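Local coordinates for protein carboxylesterase (Est-2) (Archaeoglobus fulgidus, PDB 5FRD) that probably hydrolyses carboxylic esters as an alpha/beta-hydrolase-fold carboxylesterase and binds coenzyme A near its active site, at residues 193-198 with 221-226. Numbering follows the deposited sequence. Where two conformers were deposited one is given.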
ATOM      1  N   LEU A 193       9.970   7.879   2.445  1.00 14.83           N
ATOM      2  CA  LEU A 193       9.026   8.957   2.151  1.00 15.23           C
ATOM      3  C   LEU A 193       7.717   8.560   2.770  1.00 14.23           C
ATOM      4  O   LEU A 193       7.261   7.412   2.605  1.00 14.98           O
ATOM      5  CB  LEU A 193       8.876   9.156   0.652  1.00 14.80           C
ATOM      6  CG  LEU A 193       7.893  10.241   0.204  1.00 16.49           C
ATOM      7  CD1 LEU A 193       8.383  11.610   0.652  1.00 20.92           C
ATOM      8  CD2 LEU A 193       7.745  10.194  -1.289  1.00 15.79           C
ATOM      9  N   VAL A 194       7.121   9.472   3.543  1.00 14.31           N
ATOM     10  CA  VAL A 194       5.873   9.183   4.261  1.00 14.07           C
ATOM     11  C   VAL A 194       4.834  10.135   3.696  1.00 14.77           C
ATOM     12  O   VAL A 194       5.059  11.361   3.702  1.00 15.48           O
ATOM     13  CB  VAL A 194       6.047   9.371   5.779  1.00 14.97           C
ATOM     14  CG1 VAL A 194       4.783   9.064   6.532  1.00 15.75           C
ATOM     15  CG2 VAL A 194       7.214   8.527   6.315  1.00 16.28           C
ATOM     16  N   ILE A 195       3.749   9.608   3.136  1.00 12.91           N
ATOM     17  CA  ILE A 195       2.763  10.405   2.441  1.00 13.53           C
ATOM     18  C   ILE A 195       1.394  10.153   3.039  1.00 14.23           C
ATOM     19  O   ILE A 195       1.003   8.986   3.214  1.00 14.44           O
ATOM     20  CB  ILE A 195       2.694  10.087   0.930  1.00 15.71           C
ATOM     21  CG1 ILE A 195       4.044  10.306   0.233  1.00 19.62           C
ATOM     22  CG2 ILE A 195       1.621  10.909   0.245  1.00 17.86           C
ATOM     23  CD1 ILE A 195       4.093   9.868  -1.239  1.00 21.64           C
ATOM     24  N   VAL A 196       0.635  11.220   3.321  1.00 13.97           N
ATOM     25  CA  VAL A 196      -0.725  11.069   3.800  1.00 15.40           C
ATOM     26  C   VAL A 196      -1.556  12.195   3.223  1.00 15.06           C
ATOM     27  O   VAL A 196      -1.063  13.307   3.055  1.00 15.16           O
ATOM     28  CB  VAL A 196      -0.773  11.031   5.353  1.00 14.68           C
ATOM     29  CG1 VAL A 196      -0.236  12.312   5.960  1.00 18.57           C
ATOM     30  CG2 VAL A 196      -2.160  10.724   5.882  1.00 15.75           C
ATOM     31  N   GLY A 197      -2.797  11.896   2.881  1.00 14.50           N
ATOM     32  CA  GLY A 197      -3.748  12.926   2.523  1.00 14.86           C
ATOM     33  C   GLY A 197      -4.129  13.697   3.773  1.00 16.53           C
ATOM     34  O   GLY A 197      -4.362  13.093   4.829  1.00 17.41           O
ATOM     35  N   GLU A 198      -4.255  15.013   3.628  1.00 14.91           N
ATOM     36  CA  GLU A 198      -4.559  15.879   4.786  1.00 18.08           C
ATOM     37  C   GLU A 198      -5.832  15.472   5.523  1.00 19.50           C
ATOM     38  O   GLU A 198      -5.882  15.614   6.744  1.00 22.46           O
ATOM     39  CB  GLU A 198      -4.636  17.315   4.286  1.00 21.13           C
ATOM     40  CG  GLU A 198      -4.781  18.366   5.380  1.00 27.47           C
ATOM     41  CD  GLU A 198      -4.752  19.774   4.806  1.00 40.46           C
ATOM     42  OE1 GLU A 198      -3.770  20.108   4.106  1.00 72.44           O
ATOM     43  OE2 GLU A 198      -5.700  20.542   5.073  1.00 70.28           O
ATOM     44  N   VAL A 221       5.254  14.200   3.632  1.00 13.77           N
ATOM     45  CA  VAL A 221       4.500  14.988   2.677  1.00 14.69           C
ATOM     46  C   VAL A 221       3.032  14.783   2.954  1.00 16.47           C
ATOM     47  O   VAL A 221       2.505  13.663   2.814  1.00 16.30           O
ATOM     48  CB  VAL A 221       4.818  14.579   1.225  1.00 17.47           C
ATOM     49  CG1 VAL A 221       3.962  15.360   0.244  1.00 19.63           C
ATOM     50  CG2 VAL A 221       6.295  14.829   0.935  1.00 19.93           C
ATOM     51  N   VAL A 222       2.370  15.845   3.367  1.00 13.87           N
ATOM     52  CA  VAL A 222       0.941  15.860   3.570  1.00 13.66           C
ATOM     53  C   VAL A 222       0.367  16.507   2.319  1.00 14.66           C
ATOM     54  O   VAL A 222       0.783  17.600   1.923  1.00 15.89           O
ATOM     55  CB  VAL A 222       0.558  16.659   4.834  1.00 14.80           C
ATOM     56  CG1 VAL A 222      -0.949  16.698   5.024  1.00 15.49           C
ATOM     57  CG2 VAL A 222       1.265  16.080   6.050  1.00 17.12           C
ATOM     58  N   ILE A 223      -0.603  15.839   1.693  1.00 13.71           N
ATOM     59  CA  ILE A 223      -1.190  16.319   0.434  0.70 14.64           C
ATOM     60  C   ILE A 223      -2.558  16.908   0.691  1.00 17.12           C
ATOM     61  O   ILE A 223      -3.492  16.214   1.070  1.00 16.39           O
ATOM     62  CB  ILE A 223      -1.265  15.201  -0.624  0.70 14.54           C
ATOM     63  CG1 ILE A 223       0.178  14.747  -0.900  0.70 15.30           C
ATOM     64  CG2 ILE A 223      -1.970  15.698  -1.899  0.70 16.61           C
ATOM     65  CD1 ILE A 223       0.396  13.779  -2.031  0.70 19.00           C
ATOM     66  N   PRO A 224      -2.698  18.228   0.468  1.00 18.44           N
ATOM     67  CA  PRO A 224      -4.011  18.824   0.693  1.00 21.22           C
ATOM     68  C   PRO A 224      -5.125  18.326  -0.221  1.00 18.97           C
ATOM     69  O   PRO A 224      -4.853  17.964  -1.358  1.00 19.73           O
ATOM     70  CB  PRO A 224      -3.754  20.318   0.425  1.00 26.13           C
ATOM     71  CG  PRO A 224      -2.301  20.513   0.521  1.00 30.29           C
ATOM     72  CD  PRO A 224      -1.673  19.229   0.102  1.00 22.20           C
ATOM     73  N   GLY A 225      -6.365  18.323   0.274  1.00 19.41           N
ATOM     74  CA  GLY A 225      -7.520  17.958  -0.527  1.00 20.30           C
ATOM     75  C   GLY A 225      -7.665  16.487  -0.871  1.00 18.93           C
ATOM     76  O   GLY A 225      -8.465  16.109  -1.726  1.00 24.11           O
ATOM     77  N   ALA A 226      -6.874  15.653  -0.206  1.00 17.27           N
ATOM     78  CA  ALA A 226      -6.970  14.202  -0.340  1.00 17.96           C
ATOM     79  C   ALA A 226      -7.178  13.590   1.019  1.00 16.51           C
ATOM     80  O   ALA A 226      -6.798  14.166   2.052  1.00 16.82           O
ATOM     81  CB  ALA A 226      -5.712  13.657  -0.959  1.00 18.55           C
TER
HETATM   82  O   HOH W   1      -7.468  19.266   2.603  1.00 33.77           O
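Val196 and Val222 form the middle bridge of a parallel strand pair, 193-197 with 221-223, whose axes approach to 4.7 Å at 20°, with Ile195 matched to Val221 and Gly197 to Ile223. Four backbone hydrogen bonds alternate across it: Val221 N to Val194 O (2.8 Å), Val196 N to Val221 O, Ile223 N to Val196 O and Glu198 N to Ile223 O (2.9 Å). The last differs from the others: its N-H points well at the oxygen, but the donor stands 44° out of the carbonyl plane, where the backbone of 193-198 runs out of the strand at Glu198.

On one face, Leu193 CD1 meets Val221 CG2 at 3.8 Å, and Ile195 CG2 meets Ile223 CD1 at 3.9 Å. On the other, the valines lie side by side, Val196 CG1 being 4.1 Å from Val222 CG2. Val222 CG1, anti to the backbone N (chi1 179°), instead packs against Glu198 CA at 3.7 Å. The extended Glu198 chain crosses this valine at about a right angle and brings OE1 beside the Pro224 ring, 3.7 Å from its CB. A water accepts from Gly225 N and donates weakly to Glu198 OE2, a weak link between the carboxylate and the type II turn Ile223-Ala226, where Gly225 has positive phi.

These are the last two strands of the alpha/beta-hydrolase sheet, joined through helix 205-214 as a beta-alpha-beta crossover. That helix packs on Val194, Val196 and Val222; helix 235-249 takes Leu193, Ile195 and Ile223 on the other face, while strand 106-112 bonds to the far edge of 193-197.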